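Local coordinates for chorismate synthase (Campylobacter jejuni, PDB 1SQ1), which probably catalyses the final step of the shikimate pathway, the FMNH2-dependent anti-1,4-elimination of phosphate from 5-enolpyruvylshikimate-3-phosphate to give chorismate, at residues F38-N41 with E42-R46. Numbering follows the deposited sequence.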
loop_
_atom_site.group_PDB
_atom_site.type_symbol
_atom_site.label_atom_id
_atom_site.label_comp_id
_atom_site.label_asym_id
_atom_site.label_seq_id
_atom_site.Cartn_x
_atom_site.Cartn_y
_atom_site.Cartn_z
ATOM N N PHE A 38 -11.331 23.777 17.397
ATOM C CA PHE A 38 -11.577 22.416 17.854
ATOM C C PHE A 38 -10.269 21.640 17.835
ATOM O O PHE A 38 -10.072 20.714 18.623
ATOM C CB PHE A 38 -12.587 21.740 16.935
ATOM C CG PHE A 38 -12.731 20.269 17.167
ATOM C CD1 PHE A 38 -11.956 19.361 16.459
ATOM C CD2 PHE A 38 -13.641 19.791 18.107
ATOM C CE1 PHE A 38 -12.088 17.998 16.683
ATOM C CE2 PHE A 38 -13.783 18.429 18.340
ATOM C CZ PHE A 38 -13.006 17.530 17.631
ATOM N N LEU A 39 -9.381 22.015 16.919
ATOM C CA LEU A 39 -8.084 21.369 16.813
ATOM C C LEU A 39 -7.247 21.788 18.006
ATOM O O LEU A 39 -6.782 20.954 18.780
ATOM C CB LEU A 39 -7.372 21.798 15.533
ATOM C CG LEU A 39 -5.859 21.575 15.524
ATOM C CD1 LEU A 39 -5.551 20.090 15.405
ATOM C CD2 LEU A 39 -5.246 22.340 14.372
ATOM N N GLN A 40 -7.070 23.094 18.152
ATOM C CA GLN A 40 -6.270 23.621 19.241
ATOM C C GLN A 40 -6.778 23.173 20.604
ATOM O O GLN A 40 -5.988 22.955 21.516
ATOM C CB GLN A 40 -6.230 25.143 19.172
ATOM C CG GLN A 40 -5.221 25.752 20.118
ATOM C CD GLN A 40 -3.809 25.268 19.845
ATOM O OE1 GLN A 40 -3.262 25.497 18.763
ATOM N NE2 GLN A 40 -3.211 24.591 20.826
ATOM N N ASN A 41 -8.092 23.034 20.749
ATOM C CA ASN A 41 -8.649 22.602 22.027
ATOM C C ASN A 41 -8.335 21.153 22.328
ATOM O O ASN A 41 -7.984 20.807 23.452
ATOM C CB ASN A 41 -10.164 22.790 22.065
ATOM C CG ASN A 41 -10.561 24.234 22.194
ATOM O OD1 ASN A 41 -9.944 24.992 22.945
ATOM N ND2 ASN A 41 -11.606 24.629 21.475
ATOM N N GLU A 42 -8.471 20.301 21.323
ATOM C CA GLU A 42 -8.212 18.890 21.516
ATOM C C GLU A 42 -6.777 18.702 21.965
ATOM O O GLU A 42 -6.500 17.904 22.861
ATOM C CB GLU A 42 -8.463 18.117 20.224
ATOM C CG GLU A 42 -8.914 16.693 20.464
ATOM C CD GLU A 42 -10.310 16.617 21.070
ATOM O OE1 GLU A 42 -10.755 15.504 21.413
ATOM O OE2 GLU A 42 -10.972 17.667 21.196
ATOM N N LEU A 43 -5.859 19.443 21.355
ATOM C CA LEU A 43 -4.457 19.322 21.731
ATOM C C LEU A 43 -4.252 19.676 23.207
ATOM O O LEU A 43 -3.342 19.151 23.855
ATOM C CB LEU A 43 -3.573 20.212 20.841
ATOM C CG LEU A 43 -3.198 19.661 19.465
ATOM C CD1 LEU A 43 -2.367 20.676 18.714
ATOM C CD2 LEU A 43 -2.418 18.368 19.627
ATOM N N ASP A 44 -5.110 20.546 23.739
ATOM C CA ASP A 44 -5.008 20.960 25.138
ATOM C C ASP A 44 -5.541 19.912 26.112
ATOM O O ASP A 44 -5.285 19.984 27.318
ATOM C CB ASP A 44 -5.728 22.298 25.366
ATOM C CG ASP A 44 -5.052 23.459 24.646
ATOM O OD1 ASP A 44 -3.807 23.454 24.516
ATOM O OD2 ASP A 44 -5.762 24.393 24.224
ATOM N N LYS A 45 -6.279 18.936 25.590
ATOM C CA LYS A 45 -6.822 17.875 26.429
ATOM C C LYS A 45 -5.710 16.921 26.855
ATOM O O LYS A 45 -5.629 16.549 28.028
ATOM C CB LYS A 45 -7.926 17.102 25.698
ATOM C CG LYS A 45 -9.320 17.678 25.893
ATOM C CD LYS A 45 -10.388 16.655 25.537
ATOM C CE LYS A 45 -11.773 17.133 25.938
ATOM N NZ LYS A 45 -12.827 16.118 25.647
ATOM N N ARG A 46 -4.854 16.527 25.914
ATOM C CA ARG A 46 -3.757 15.627 26.258
ATOM C C ARG A 46 -2.786 16.355 27.199
ATOM O O ARG A 46 -2.496 17.541 27.007
ATOM C CB ARG A 46 -3.017 15.160 25.001
ATOM C CG ARG A 46 -2.238 16.246 24.294
ATOM C CD ARG A 46 -1.282 15.652 23.279
ATOM N NE ARG A 46 -0.237 14.833 23.892
ATOM C CZ ARG A 46 0.776 15.311 24.611
ATOM N NH1 ARG A 46 0.891 16.617 24.823
ATOM N NH2 ARG A 46 1.688 14.483 25.104
#
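Phe-38 and Glu-42 stand side by side one turn apart on the amphipathic alpha-helix 36-45 of the chorismate synthase fold, both pointing the same way. OE2 of Glu-42 lies over one face of the Phe-38 ring, 4.1 Å from its CE2, with the ring and carboxylate planes only 22° apart. Phe-38 reaches this place because its CG is anti to the backbone N (chi1 170°), while the chain of Glu-42 bends at its second torsion. The other carboxylate oxygen, OE1, makes a salt bridge to Arg-337 of helix 325-346; since Phe-38 also touches Arg-337, an aromatic ring and an acid suit this side, one packing and the other pairing its charge.

On another side of the helix Gln-40 and Asp-44 cross at a slant, amide and carboxylate planes 40° apart. NE2 of Gln-40 is 3.9 Å from OD1 of Asp-44, too far for a hydrogen bond. The polar partners of the amide lie elsewhere: OE1 accepts from Ala-62 N, and NE2 gives a weak bond to Asp-60 O. A glutamine can serve both as acceptor and donor, which suits it to tying the helix to the start of strand 62-64 and to Asp-60 just before it.

Leu-39 and Leu-43 form the buried hydrophobic stripe, meeting Ala-136 and Val-132 of helix 128-143 and, with both side chains, Ala-62; branched aliphatic residues fit such packing against small neighbours. Their backbones are joined by the i to i+4 bond from Leu-43 N to Leu-39 O, 3.1 Å long. Toward the C-terminal end the backbone pattern weakens: Asn-41 O receives weak bonds from both Asp-44 N, at 2.9 Å, and Lys-45 N, at 3.3 Å.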